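Local structure of m3DLH protein (Halieaceae bacterium, 7JKA) at residues A[110-113]-A[114-117]; A[243-246]-A[247-251]. The protein probably hydrolyses dienelactones or related esters, as an alpha/beta-hydrolase enzyme of the dienelactone hydrolase family, and may also act on phosphotriesters. All coordinates share one frame; numbering follows the deposited sequence. Where two conformers were deposited one is given.

In the fold
Contact 1 (110-117) comes first along the chain, on the last turns of helix 101-116. Contact 2 (243-251) follows much later, at the end of the C-terminal helix 232-250. Their centres lie about 21 Å apart and their nearest atoms about 9 Å, so they do not touch. The central mixed sheet lies between them. Contact 1 leans on strands 14-22 and 42-48, contact 2 on strands 126-131, 150-154 and 172-178. The two helices cover opposite faces of this sheet, as expected for an alpha/beta-hydrolase. Strand 126-131, which contact 2 touches, leads into a probable nucleophile elbow, as in the family; the contacts themselves are the ends of the two helices.

Contact 1. Residues A[110-113]-A[114-117]; sequences AALD and TLVA
The flat carbonyl of A110 is gripped by T114 from both of its faces. T114 N comes from one face, 3.0 Å from A110 O. T114 OG1 comes from the opposite face and donates to A110 O at 2.6 Å. Both donors lie well off the carbonyl plane, and the hydroxyl bond is the shorter. The hydroxyl can do this because T114 OG1 stands beside its own backbone N, anti to the carbonyl carbon (chi1 -54°), and so turns back toward the preceding turn. T114 CG2 takes the position beside the carbonyl carbon. A threonine hydroxyl bound to the carbonyl four residues earlier is a common way to satisfy this polar group within a helix. The helix here is 101-116 of the alpha/beta-hydrolase fold. One side of it packs on the sheet: A111 and L115 meet V46 of strand 42-48, and T114 meets I19 and Y21 of strand 14-22. L112 also reaches V46, and extends to A146 and L148. Along the helix, L112 CD1 lies 4.2 Å from L115 CD2, a loose apolar touch between branch ends. The same methyl, L112 CD1, is 4.4 Å from V116 CG2. V116 CG2 comes within 3.3 Å of L112 O. That oxygen takes the hydrogen bond of V116 N, which is nearly straight at 167°. One residue on, A117 N still binds D113 O at 3.0 Å, but the bond is bent to 137°. T114 O accepts a weak bond from A117 N and one from the side-chain amide of Q118, NE2.

Contact 2. Residues A[243-246]-A[247-251]; sequences RNLF and DEVFS
F246 and F250 stand one turn apart on helix 232-250, the C-terminal helix of the alpha/beta-hydrolase fold, and their side chains run alongside each other toward the sheet. In both, CG lies beside the backbone N and anti to the carbonyl carbon (chi1 -74° for F246 and -65° for F250), which sends the rings the same way. The ring centroids are 5.5 Å apart and the planes meet at 35°, an oblique pair. F250 CE2 sits over one face of the F246 ring, 4.0 Å from F246 CG. F250 CD2 lies 3.9 Å from F246 CB. Both side chains touch A127 of strand 126-131, and F246 reaches on to V152. Were F250 an alanine, CE2 would be gone from over the face of the F246 ring, and a gap would probably open next to A127. L245 turns to a neighbouring part of the sheet, where it meets R172 and L174. Its CD1 methyl lies 4.3 Å from V249 CG2 and 3.9 Å from E248 OE2. The chain of E248 is extended, and its carboxylate end passes across the leucine. E248 OE2 forms a salt bridge with R172, which is consistent with a charged glutamate. E248 OE1 accepts from a water that also gives a weak bond to N244 O. At the helix end D247 O takes two donors from one residue: S251 N at 3.0 Å and S251 OG at 2.9 Å.

Contact 1. Residues A[110-113]-A[114-117]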
# COMPACT_ATOMS: atom_id res chain seq x y z
N ALA A 110 7.20 -10.97 -0.48
CA ALA A 110 8.59 -10.79 -0.88
C ALA A 110 9.05 -9.36 -0.66
O ALA A 110 10.17 -9.12 -0.20
CB ALA A 110 8.78 -11.18 -2.35
N ALA A 111 8.17 -8.38 -0.92
CA ALA A 111 8.52 -7.00 -0.62
C ALA A 111 8.69 -6.78 0.88
O ALA A 111 9.67 -6.17 1.32
CB ALA A 111 7.49 -6.04 -1.22
N LEU A 112 7.79 -7.34 1.70
CA LEU A 112 7.94 -7.15 3.15
C LEU A 112 9.22 -7.81 3.66
O LEU A 112 9.95 -7.23 4.47
CB LEU A 112 6.72 -7.74 3.88
CG LEU A 112 6.73 -7.57 5.41
CD1 LEU A 112 6.81 -6.09 5.78
CD2 LEU A 112 5.50 -8.22 6.01
N ASP A 113 9.48 -9.05 3.21
CA ASP A 113 10.69 -9.74 3.65
C ASP A 113 11.93 -8.96 3.27
O ASP A 113 12.89 -8.86 4.06
CB ASP A 113 10.74 -11.13 3.03
CG ASP A 113 9.75 -12.09 3.66
OD1 ASP A 113 9.14 -11.79 4.70
OD2 ASP A 113 9.59 -13.18 3.04
N THR A 114 11.94 -8.40 2.07
CA THR A 114 13.08 -7.62 1.63
C THR A 114 13.25 -6.36 2.48
O THR A 114 14.38 -5.99 2.83
CB THR A 114 12.92 -7.29 0.16
OG1 THR A 114 12.71 -8.53 -0.54
CG2 THR A 114 14.17 -6.68 -0.35
N LEU A 115 12.15 -5.70 2.82
CA LEU A 115 12.24 -4.56 3.72
C LEU A 115 12.87 -4.97 5.05
O LEU A 115 13.78 -4.31 5.56
CB LEU A 115 10.84 -3.98 3.93
CG LEU A 115 10.74 -2.90 4.99
CD1 LEU A 115 11.42 -1.66 4.44
CD2 LEU A 115 9.24 -2.68 5.29
N VAL A 116 12.36 -6.05 5.65
CA VAL A 116 12.86 -6.49 6.95
C VAL A 116 14.34 -6.88 6.88
O VAL A 116 15.06 -6.76 7.88
CB VAL A 116 11.98 -7.64 7.45
CG1 VAL A 116 12.58 -8.28 8.69
CG2 VAL A 116 10.56 -7.13 7.74
N ALA A 117 14.81 -7.33 5.72
CA ALA A 117 16.20 -7.73 5.58
C ALA A 117 17.16 -6.56 5.55
O ALA A 117 18.37 -6.78 5.63
CB ALA A 117 16.35 -8.56 4.30

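Contact 2. Residues A[243-246]-A[247-251]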
# COMPACT_ATOMS: atom_id res chain seq x y z
N ARG A 243 -0.13 9.28 9.33
CA ARG A 243 0.92 9.64 10.28
C ARG A 243 0.44 9.48 11.72
O ARG A 243 1.20 9.01 12.58
CB ARG A 243 1.39 11.07 10.04
CG ARG A 243 2.20 11.29 8.78
CD ARG A 243 2.71 12.73 8.73
NE ARG A 243 3.63 13.01 9.84
CZ ARG A 243 4.18 14.20 10.10
NH1 ARG A 243 3.92 15.25 9.33
NH2 ARG A 243 5.02 14.33 11.12
N ASN A 244 -0.81 9.87 12.02
CA ASN A 244 -1.32 9.72 13.39
C ASN A 244 -1.38 8.25 13.79
O ASN A 244 -1.10 7.91 14.95
CB ASN A 244 -2.71 10.34 13.54
CG ASN A 244 -2.72 11.87 13.40
OD1 ASN A 244 -1.73 12.55 13.63
ND2 ASN A 244 -3.89 12.41 13.06
N LEU A 245 -1.79 7.37 12.87
CA LEU A 245 -1.84 5.94 13.17
C LEU A 245 -0.44 5.38 13.38
O LEU A 245 -0.20 4.65 14.35
CB LEU A 245 -2.54 5.18 12.03
CG LEU A 245 -2.70 3.68 12.27
CD1 LEU A 245 -3.51 3.40 13.54
CD2 LEU A 245 -3.37 3.03 11.07
N PHE A 246 0.49 5.74 12.50
CA PHE A 246 1.87 5.28 12.66
C PHE A 246 2.45 5.75 13.99
O PHE A 246 3.11 4.97 14.69
CB PHE A 246 2.72 5.79 11.50
CG PHE A 246 2.48 5.06 10.19
CD1 PHE A 246 1.56 4.02 10.09
CD2 PHE A 246 3.15 5.46 9.05
CE1 PHE A 246 1.35 3.36 8.87
CE2 PHE A 246 2.96 4.80 7.83
CZ PHE A 246 2.07 3.77 7.74
N ASP A 247 2.20 7.01 14.37
CA ASP A 247 2.73 7.50 15.65
C ASP A 247 2.18 6.69 16.81
O ASP A 247 2.89 6.38 17.78
CB ASP A 247 2.37 8.98 15.84
CG ASP A 247 3.20 9.91 15.01
OD1 ASP A 247 4.19 9.45 14.39
OD2 ASP A 247 2.87 11.11 14.98
N GLU A 248 0.90 6.35 16.74
CA GLU A 248 0.27 5.55 17.78
C GLU A 248 0.96 4.20 17.92
O GLU A 248 1.27 3.74 19.03
CB GLU A 248 -1.21 5.41 17.44
CG GLU A 248 -2.05 4.66 18.43
CD GLU A 248 -3.41 4.34 17.84
OE1 GLU A 248 -4.25 5.26 17.71
OE2 GLU A 248 -3.61 3.17 17.46
N VAL A 249 1.22 3.56 16.78
CA VAL A 249 1.76 2.20 16.77
C VAL A 249 3.26 2.20 17.04
O VAL A 249 3.76 1.33 17.77
CB VAL A 249 1.43 1.53 15.42
CG1 VAL A 249 2.04 0.13 15.37
CG2 VAL A 249 -0.07 1.48 15.22
N PHE A 250 4.00 3.17 16.49
CA PHE A 250 5.46 3.12 16.42
C PHE A 250 6.20 3.96 17.45
O PHE A 250 7.36 3.65 17.75
CB PHE A 250 5.96 3.58 15.06
CG PHE A 250 5.56 2.70 13.94
CD1 PHE A 250 5.26 1.36 14.16
CD2 PHE A 250 5.47 3.22 12.66
CE1 PHE A 250 4.90 0.54 13.12
CE2 PHE A 250 5.12 2.39 11.60
CZ PHE A 250 4.81 1.07 11.84
N SER A 251 5.62 5.04 17.95
CA SER A 251 6.39 5.97 18.80
C SER A 251 6.90 5.30 20.07
O SER A 251 6.24 4.42 20.62
CB SER A 251 5.54 7.18 19.17
OG SER A 251 5.28 7.98 18.03
O HOH W 1 -3.99 6.93 15.81